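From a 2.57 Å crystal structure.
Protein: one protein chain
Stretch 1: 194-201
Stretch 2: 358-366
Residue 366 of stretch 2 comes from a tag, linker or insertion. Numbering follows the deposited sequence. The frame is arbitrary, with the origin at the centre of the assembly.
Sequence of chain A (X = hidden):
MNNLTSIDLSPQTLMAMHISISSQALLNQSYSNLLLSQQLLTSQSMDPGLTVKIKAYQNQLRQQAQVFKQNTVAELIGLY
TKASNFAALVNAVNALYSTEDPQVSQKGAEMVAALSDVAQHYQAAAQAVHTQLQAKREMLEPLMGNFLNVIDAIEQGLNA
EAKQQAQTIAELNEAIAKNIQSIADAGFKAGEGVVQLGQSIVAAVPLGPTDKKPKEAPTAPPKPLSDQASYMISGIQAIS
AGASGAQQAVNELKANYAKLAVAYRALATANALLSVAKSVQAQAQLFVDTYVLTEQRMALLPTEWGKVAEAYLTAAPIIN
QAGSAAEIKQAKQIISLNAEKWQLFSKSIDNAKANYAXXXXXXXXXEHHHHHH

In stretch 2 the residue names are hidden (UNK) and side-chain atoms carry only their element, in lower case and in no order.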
# COMPACT_ATOMS: atom_id res chain seq x y z
N VAL A 194 9.06 9.57 6.30
CA VAL A 194 8.49 10.49 5.27
C VAL A 194 8.91 9.93 3.90
O VAL A 194 10.00 10.24 3.46
CB VAL A 194 8.95 11.94 5.48
CG1 VAL A 194 8.38 12.88 4.44
CG2 VAL A 194 8.60 12.38 6.89
N VAL A 195 8.06 9.09 3.32
CA VAL A 195 8.38 8.23 2.15
C VAL A 195 8.50 9.05 0.87
O VAL A 195 7.72 9.97 0.64
CB VAL A 195 7.37 7.09 1.96
CG1 VAL A 195 7.24 6.27 3.22
CG2 VAL A 195 6.02 7.58 1.46
N GLN A 196 9.41 8.59 0.02
CA GLN A 196 9.68 9.08 -1.35
C GLN A 196 10.42 7.95 -2.08
O GLN A 196 11.40 7.41 -1.54
CB GLN A 196 10.49 10.38 -1.24
CG GLN A 196 10.62 11.17 -2.54
CD GLN A 196 9.50 12.15 -2.84
OE1 GLN A 196 8.31 11.82 -2.90
NE2 GLN A 196 9.91 13.39 -3.09
N LEU A 197 9.95 7.60 -3.28
CA LEU A 197 10.65 6.71 -4.25
C LEU A 197 10.72 7.46 -5.58
O LEU A 197 9.80 8.23 -5.85
CB LEU A 197 9.89 5.40 -4.38
CG LEU A 197 10.04 4.40 -3.23
CD1 LEU A 197 9.35 3.09 -3.56
CD2 LEU A 197 11.50 4.17 -2.90
N GLY A 198 11.78 7.28 -6.36
CA GLY A 198 11.95 7.96 -7.66
C GLY A 198 11.77 6.99 -8.81
O GLY A 198 11.27 5.88 -8.56
N GLN A 199 12.18 7.39 -10.01
CA GLN A 199 12.14 6.56 -11.24
C GLN A 199 13.16 7.09 -12.24
O GLN A 199 13.57 8.26 -12.11
CB GLN A 199 10.75 6.57 -11.86
CG GLN A 199 10.24 7.94 -12.29
CD GLN A 199 9.00 7.82 -13.15
OE1 GLN A 199 9.01 7.16 -14.20
NE2 GLN A 199 7.91 8.44 -12.73
N SER A 200 13.55 6.26 -13.20
CA SER A 200 14.48 6.61 -14.31
C SER A 200 14.41 5.51 -15.36
O SER A 200 13.85 4.41 -15.05
CB SER A 200 15.89 6.81 -13.82
OG SER A 200 16.50 5.57 -13.46
N ILE A 201 14.91 5.77 -16.56
CA ILE A 201 15.03 4.70 -17.59
C ILE A 201 16.17 3.79 -17.10
O ILE A 201 17.20 4.34 -16.65
CB ILE A 201 15.28 5.28 -18.99
CG1 ILE A 201 14.27 6.37 -19.37
CG2 ILE A 201 15.40 4.15 -20.02
CD1 ILE A 201 12.83 5.94 -19.29
N UNK A 358 2.07 13.30 -0.23
CA UNK A 358 3.42 13.54 -0.78
C UNK A 358 3.82 12.49 -1.80
O UNK A 358 4.40 12.86 -2.85
N UNK A 359 3.48 11.23 -1.52
CA UNK A 359 3.85 10.05 -2.35
C UNK A 359 2.93 9.93 -3.57
O UNK A 359 3.00 8.87 -4.22
o UNK A 359 5.53 7.77 -2.86
c UNK A 359 4.50 7.60 -2.20
n UNK A 359 3.94 6.41 -2.06
c UNK A 359 3.81 8.76 -1.53
N UNK A 360 2.14 10.97 -3.90
CA UNK A 360 1.23 10.94 -5.07
C UNK A 360 2.04 11.12 -6.36
O UNK A 360 1.52 10.77 -7.42
c UNK A 360 0.13 12.00 -5.03
o UNK A 360 -1.43 10.68 -6.30
n UNK A 360 -1.16 12.80 -6.93
c UNK A 360 -0.89 11.78 -6.14
N UNK A 361 3.25 11.66 -6.25
CA UNK A 361 4.15 11.91 -7.41
C UNK A 361 5.41 11.04 -7.26
O UNK A 361 5.89 10.89 -6.13
c UNK A 361 5.12 13.98 -6.30
c UNK A 361 4.47 13.42 -7.56
c UNK A 361 5.31 13.70 -8.81
c UNK A 361 4.70 13.23 -10.14
N UNK A 362 5.89 10.46 -8.36
CA UNK A 362 7.09 9.58 -8.45
C UNK A 362 8.15 10.34 -9.25
O UNK A 362 8.28 10.15 -10.45
c UNK A 362 7.97 6.66 -7.70
c UNK A 362 6.71 8.27 -9.14
c UNK A 362 7.75 7.16 -9.12
c UNK A 362 7.32 6.00 -10.03
N UNK A 363 8.94 11.21 -8.58
CA UNK A 363 9.88 12.09 -9.28
C UNK A 363 10.99 11.39 -10.09
O UNK A 363 11.33 10.31 -9.76
c UNK A 363 8.93 11.43 -7.12
c UNK A 363 10.28 12.05 -6.89
c UNK A 363 10.51 12.88 -8.13
N UNK A 364 11.53 12.06 -11.12
CA UNK A 364 12.70 11.58 -11.91
C UNK A 364 13.96 11.70 -11.03
O UNK A 364 13.99 12.59 -10.16
o UNK A 364 12.49 10.38 -15.14
c UNK A 364 12.91 12.41 -13.17
c UNK A 364 11.73 12.43 -14.14
o UNK A 364 10.34 10.93 -15.36
c UNK A 364 11.50 11.15 -14.93
N UNK A 365 14.96 10.83 -11.24
CA UNK A 365 16.27 10.95 -10.51
C UNK A 365 17.42 10.86 -11.52
O UNK A 365 17.29 10.10 -12.47
c UNK A 365 16.44 9.97 -9.33
c UNK A 365 15.54 10.39 -8.17
c UNK A 365 16.17 8.55 -9.76
N UNK A 366 18.44 11.69 -11.31
CA UNK A 366 19.57 11.93 -12.24
C UNK A 366 20.89 11.73 -11.49
O UNK A 366 20.89 11.97 -10.26
c UNK A 366 19.34 14.47 -11.69
c UNK A 366 19.40 13.37 -12.76
c UNK A 366 18.15 15.38 -11.92
c UNK A 366 20.65 15.27 -11.66

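Position 358 has no side-chain atoms. Its backbone oxygen lies near the side chain of Gln 196. It is Gly 358. It closes a helix and opens a type I beta turn that runs to position 361. Its O lies 4.0 Å from OE1 of Gln 196.

Position 359 has two side-chain carbons, the second carrying one oxygen and one nitrogen. Its CB packs 3.9 Å from CG2 of Val 195. One oxygen and one nitrogen on the second carbon make an amide on a short side chain. It is Asn 359. It is the first residue after the helix to leave helical phi/psi.

Position 360 repeats that pattern of two carbons, one oxygen and one nitrogen. Its CA-to-CB bond points away and its side chain touches nothing on stretch 1. It is Asn 360.

Position 361 has four side-chain carbons, forked at the first, with one arm two carbons long. Its backbone oxygen lies near the side chain of Gln 196. That branching is Ile 361. Its O lies 4.1 Å from OE1 of Gln 196.

Position 362 also has four carbons, but the fork is at the second. One branch tip reaches the backbone oxygen of Leu 197. It is Leu 362. Its CD1 lies 3.0 Å from O of Leu 197, a tight approach, and 4.0 Å from CB of Leu 197, an apolar contact.

Position 363 has three carbons that close a ring onto the backbone N. A ring carbon lies against the backbone oxygen of Leu 197. It is Pro 363. Its CD sits 3.6 Å from O of Leu 197, and its CG 4.0 Å from NE2 of Gln 196. The ring leaves N without a hydrogen, so the backbone N cannot donate.

Position 364 has three carbons in a row, the third carrying two oxygens. CA-to-CB points away, but an oxygen end comes near the side chain of Gln 199. It is Glu 364. Its OE2 lies 4.0 Å from CD of Gln 199.

Position 365 has one carbon carrying two more. One branch comes near CA of Gly 198. It is Val 365. Its CG1 lies 4.4 Å from CA of Gly 198, where an ideal CB would clash with it.

Position 366 has four carbons forked at the second and makes no contact. It is Leu 366, from a tag.

The contact centres on Gln 199, which forms a single beta bridge with Glu 364. N of Val 365 donates to O of Gln 199 at 3.0 Å. N of Gln 199 donates weakly to O of Pro 363 at 3.1 Å. The side chain adds a straighter bond, NE2 of Gln 199 to O of Leu 362, at 2.9 Å. Leu 362 adds apolar packing against Leu 197, and Val 195 rests on CB of Asn 359.

Stretch 2 (358-366) GNNILPEVL
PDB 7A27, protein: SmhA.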